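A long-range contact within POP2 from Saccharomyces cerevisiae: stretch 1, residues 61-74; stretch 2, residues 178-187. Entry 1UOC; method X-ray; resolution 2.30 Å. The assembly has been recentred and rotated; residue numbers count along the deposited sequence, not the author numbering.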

# COMPACT_ATOMS: atom_id res chain seq x y z
N LYS A 61 2.75 -19.25 -14.02
CA LYS A 61 1.96 -18.02 -13.93
C LYS A 61 2.68 -16.99 -13.09
O LYS A 61 2.52 -15.78 -13.29
N VAL A 62 3.48 -17.47 -12.15
CA VAL A 62 4.24 -16.60 -11.27
C VAL A 62 5.38 -15.89 -12.02
O VAL A 62 5.67 -14.72 -11.76
N ASP A 63 6.01 -16.60 -12.95
CA ASP A 63 7.10 -16.00 -13.71
C ASP A 63 6.53 -15.04 -14.75
O ASP A 63 7.24 -14.15 -15.23
N TYR A 64 5.26 -15.23 -15.10
CA TYR A 64 4.62 -14.35 -16.06
C TYR A 64 4.27 -13.03 -15.38
O TYR A 64 4.53 -11.96 -15.92
N HIS A 65 3.69 -13.12 -14.18
CA HIS A 65 3.32 -11.92 -13.42
C HIS A 65 4.55 -11.06 -13.14
O HIS A 65 4.51 -9.84 -13.28
N TYR A 66 5.64 -11.70 -12.73
CA TYR A 66 6.87 -10.98 -12.43
C TYR A 66 7.47 -10.33 -13.69
O TYR A 66 7.93 -9.20 -13.64
N GLN A 67 7.46 -11.06 -14.80
CA GLN A 67 8.00 -10.54 -16.06
C GLN A 67 7.16 -9.41 -16.62
O GLN A 67 7.67 -8.50 -17.26
N THR A 68 5.85 -9.50 -16.39
CA THR A 68 4.91 -8.49 -16.86
C THR A 68 5.16 -7.22 -16.06
O THR A 68 5.11 -6.11 -16.59
N MET A 69 5.44 -7.41 -14.78
CA MET A 69 5.68 -6.28 -13.89
C MET A 69 7.03 -5.63 -14.15
O MET A 69 7.14 -4.41 -14.15
N ARG A 70 8.05 -6.45 -14.39
CA ARG A 70 9.40 -5.93 -14.65
C ARG A 70 9.45 -5.15 -15.95
O ARG A 70 10.16 -4.15 -16.06
N ALA A 71 8.67 -5.60 -16.92
CA ALA A 71 8.62 -4.95 -18.23
C ALA A 71 7.78 -3.68 -18.20
O ALA A 71 7.76 -2.92 -19.16
N ASN A 72 7.08 -3.44 -17.09
CA ASN A 72 6.23 -2.27 -16.97
C ASN A 72 6.64 -1.22 -15.94
O ASN A 72 6.35 -0.04 -16.11
N VAL A 73 7.29 -1.65 -14.87
CA VAL A 73 7.67 -0.73 -13.80
C VAL A 73 8.45 0.53 -14.16
O VAL A 73 8.10 1.61 -13.68
N ASP A 74 9.48 0.43 -14.99
CA ASP A 74 10.24 1.64 -15.32
C ASP A 74 9.57 2.50 -16.38
O ASP A 74 10.19 3.41 -16.93
N SER A 178 18.35 0.54 -10.49
CA SER A 178 18.94 -0.71 -10.95
C SER A 178 18.04 -1.88 -10.55
O SER A 178 18.39 -2.68 -9.68
N MET A 179 16.88 -1.96 -11.18
CA MET A 179 15.91 -3.01 -10.91
C MET A 179 16.53 -4.39 -11.05
O MET A 179 17.36 -4.62 -11.92
N PRO A 180 16.15 -5.33 -10.16
CA PRO A 180 16.69 -6.69 -10.23
C PRO A 180 16.43 -7.28 -11.61
O PRO A 180 15.70 -6.69 -12.41
N ASN A 181 17.01 -8.44 -11.89
CA ASN A 181 16.87 -9.06 -13.20
C ASN A 181 16.05 -10.35 -13.24
O ASN A 181 15.82 -10.92 -14.30
N ASN A 182 15.61 -10.82 -12.08
CA ASN A 182 14.82 -12.04 -12.01
C ASN A 182 14.02 -12.10 -10.71
O ASN A 182 14.40 -11.49 -9.71
N LYS A 183 12.93 -12.85 -10.75
CA LYS A 183 12.03 -13.02 -9.61
C LYS A 183 12.80 -13.25 -8.30
O LYS A 183 12.58 -12.56 -7.30
N GLU A 184 13.70 -14.22 -8.33
CA GLU A 184 14.50 -14.59 -7.17
C GLU A 184 15.24 -13.41 -6.53
O GLU A 184 15.16 -13.20 -5.32
N ASP A 185 15.96 -12.63 -7.35
CA ASP A 185 16.70 -11.48 -6.84
C ASP A 185 15.76 -10.36 -6.40
O ASP A 185 16.09 -9.57 -5.51
N PHE A 186 14.60 -10.28 -7.04
CA PHE A 186 13.61 -9.27 -6.70
C PHE A 186 13.14 -9.55 -5.28
O PHE A 186 13.12 -8.67 -4.42
N GLU A 187 12.77 -10.80 -5.03
CA GLU A 187 12.31 -11.19 -3.70
C GLU A 187 13.36 -10.94 -2.63
O GLU A 187 13.02 -10.55 -1.51

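The most unusual feature of this contact is that a tyrosine side chain, buried at its centre, reaches across to the backbone where the second helix begins. Tyr66, on the helix of stretch 1, points toward stretch 2 with chi1 in the t well (161°), and its ring lies against the first turn of the helix that starts at Lys183. The backbone N of Lys183 sits over one ring face, 3.1 Å from Tyr66 CE2, and Lys183 CB packs over the face as a CH-pi contact, 4.1 Å from the centroid of the Tyr66 ring. Asn181 C lies at the ring edge, 3.2 Å from Tyr66 OH, which is also 2.9 Å from the backbone N of Asn182, the N-cap residue. The backbones are nearer here: the CA atoms of Tyr66 and Lys183 are 6.2 Å apart, whereas those of Arg70 and Met179, one helical turn further along, are 8.1 Å apart. The helix axes run at 72° to each other, and the contact also takes in the loop before the second helix.

Arg70 supplies a hydrogen bond between the stretches. Its CA-to-CB bond points sideways, but the chain (chi1 t, then m and m) brings the guanidinium to the loop, where NH2 donates to the backbone O of Asn181 at 3.2 Å and an N-H...O angle of 157°. The carbonyl lies near the guanidinium plane, as suits an in-plane N-H donor. Tyr66 OH is only 3.1 Å from Arg70 NH2, but the angle is too poor for a hydrogen bond.

Met69 and Met179 bring their sulfur-containing side chains together. Met179 points toward the helix with chi1 between wells (-98°) and chi2 and chi3 both m; its CE meets Met69 CE at 3.2 Å, very tight for two methyl groups, and also approaches Arg70 CG at 4.1 Å and Val73 CB at 4.3 Å. Met69 (chi1 t, chi2 off at -112°) and Val73 (chi1 t) both point toward stretch 2. Met69 SD in turn lies obliquely to the Phe186 ring, 4.9 Å from its centroid. Phe186, buried and t at chi1, points toward the helix of stretch 1; its CB touches Tyr66 CE1 at 4.0 Å, and the two rings form an oblique pair with centroids 6.0 Å apart and planes at 33°.

At the other end, Val62 (chi1 t) places CG1 3.4 Å from Lys183 CD, so the lysine's aliphatic chain extends the apolar surface. Lys183 starts sideways with chi1 and chi2 both t, then bends through p at chi3 and chi4, and its end leads away from stretch 1. There NZ forms a salt bridge with Glu187 OE1 at 2.6 Å, within its own helix. The two stretches bury 508 Å² in all.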

# COMPACT_ATOMS: atom_id res chain seq x y z
CB LYS A 61 0.58 -18.31 -13.33
CG LYS A 61 -0.55 -18.31 -14.36
CD LYS A 61 -0.69 -16.93 -15.02
CE LYS A 61 -1.71 -16.95 -16.16
NZ LYS A 61 -1.23 -17.73 -17.33
CB VAL A 62 4.82 -17.42 -10.09
CG1 VAL A 62 5.85 -16.59 -9.32
CG2 VAL A 62 3.69 -17.84 -9.16
CB ASP A 63 7.94 -17.08 -14.38
CG ASP A 63 9.42 -16.73 -14.38
OD1 ASP A 63 10.01 -16.63 -13.27
OD2 ASP A 63 9.99 -16.53 -15.47
CB TYR A 64 3.33 -14.98 -16.62
CG TYR A 64 2.61 -14.02 -17.55
CD1 TYR A 64 3.22 -13.55 -18.71
CD2 TYR A 64 1.35 -13.53 -17.22
CE1 TYR A 64 2.61 -12.60 -19.51
CE2 TYR A 64 0.72 -12.57 -18.03
CZ TYR A 64 1.36 -12.11 -19.17
OH TYR A 64 0.77 -11.14 -19.96
CB HIS A 65 2.64 -12.31 -12.10
CG HIS A 65 1.28 -12.90 -12.28
ND1 HIS A 65 0.30 -12.30 -13.04
CD2 HIS A 65 0.72 -14.03 -11.78
CE1 HIS A 65 -0.80 -13.04 -13.01
NE2 HIS A 65 -0.57 -14.09 -12.25
CB TYR A 66 7.91 -11.92 -11.81
CG TYR A 66 9.30 -11.36 -11.90
CD1 TYR A 66 9.67 -10.21 -11.19
CD2 TYR A 66 10.22 -11.91 -12.79
CE1 TYR A 66 10.92 -9.62 -11.39
CE2 TYR A 66 11.47 -11.33 -12.98
CZ TYR A 66 11.81 -10.18 -12.29
OH TYR A 66 13.03 -9.59 -12.52
CB GLN A 67 8.13 -11.66 -17.10
CG GLN A 67 9.44 -12.43 -17.01
CD GLN A 67 10.64 -11.51 -17.18
OE1 GLN A 67 11.78 -11.92 -16.96
NE2 GLN A 67 10.39 -10.27 -17.59
CB THR A 68 3.45 -8.94 -16.61
OG1 THR A 68 3.17 -10.11 -17.39
CG2 THR A 68 2.48 -7.83 -16.98
CB MET A 69 5.58 -6.75 -12.43
CG MET A 69 5.88 -5.66 -11.41
SD MET A 69 7.41 -5.97 -10.54
CE MET A 69 8.59 -5.19 -11.56
CB ARG A 70 10.40 -7.09 -14.70
CG ARG A 70 11.86 -6.66 -14.61
CD ARG A 70 12.45 -6.32 -15.97
NE ARG A 70 12.49 -7.48 -16.85
CZ ARG A 70 13.13 -8.62 -16.58
NH1 ARG A 70 13.11 -9.62 -17.44
NH2 ARG A 70 13.79 -8.75 -15.43
CB ALA A 71 8.05 -5.93 -19.26
CB ASN A 72 4.78 -2.69 -16.68
CG ASN A 72 4.12 -3.37 -17.86
OD1 ASN A 72 4.18 -2.89 -18.99
ND2 ASN A 72 3.45 -4.50 -17.60
CB VAL A 73 8.42 -1.47 -12.67
CG1 VAL A 73 9.19 -0.48 -11.80
CG2 VAL A 73 7.42 -2.22 -11.80
CB ASP A 74 11.67 1.29 -15.75
CG ASP A 74 11.72 0.51 -17.04
OD1 ASP A 74 11.33 1.06 -18.09
OD2 ASP A 74 12.16 -0.66 -17.01
CB SER A 178 20.34 -0.90 -10.35
OG SER A 178 21.22 0.14 -10.74
CB MET A 179 14.74 -2.90 -11.89
CG MET A 179 13.53 -2.18 -11.33
SD MET A 179 12.58 -3.24 -10.23
CE MET A 179 11.61 -4.14 -11.43
CB PRO A 180 15.95 -7.41 -9.12
CG PRO A 180 15.85 -6.34 -8.08
CD PRO A 180 15.41 -5.14 -8.90
CB ASN A 181 18.26 -9.31 -13.78
CG ASN A 181 18.28 -9.28 -15.29
OD1 ASN A 181 17.73 -10.16 -15.94
ND2 ASN A 181 18.90 -8.24 -15.85
CB ASN A 182 15.73 -13.27 -12.11
CG ASN A 182 16.82 -13.27 -11.05
OD1 ASN A 182 17.79 -12.53 -11.14
ND2 ASN A 182 16.65 -14.11 -10.04
CB LYS A 183 11.09 -14.19 -9.86
CG LYS A 183 9.87 -14.23 -8.95
CD LYS A 183 9.06 -15.50 -9.15
CE LYS A 183 9.60 -16.64 -8.29
NZ LYS A 183 9.33 -16.43 -6.84
CB GLU A 184 15.49 -15.69 -7.58
CG GLU A 184 15.07 -16.46 -8.85
CD GLU A 184 13.71 -17.15 -8.72
OE1 GLU A 184 13.11 -17.49 -9.76
OE2 GLU A 184 13.26 -17.37 -7.57
CB ASP A 185 17.67 -10.95 -7.91
CG ASP A 185 18.69 -12.00 -8.35
OD1 ASP A 185 19.66 -11.63 -9.06
OD2 ASP A 185 18.52 -13.19 -8.01
CB PHE A 186 12.43 -9.37 -7.67
CG PHE A 186 11.21 -8.60 -7.25
CD1 PHE A 186 11.24 -7.22 -7.15
CD2 PHE A 186 10.01 -9.26 -7.00
CE1 PHE A 186 10.08 -6.50 -6.82
CE2 PHE A 186 8.85 -8.55 -6.67
CZ PHE A 186 8.89 -7.17 -6.59
CB GLU A 187 11.89 -12.66 -3.71
CG GLU A 187 10.67 -12.92 -4.58
CD GLU A 187 10.18 -14.35 -4.50
OE1 GLU A 187 9.07 -14.62 -5.01
OE2 GLU A 187 10.89 -15.21 -3.93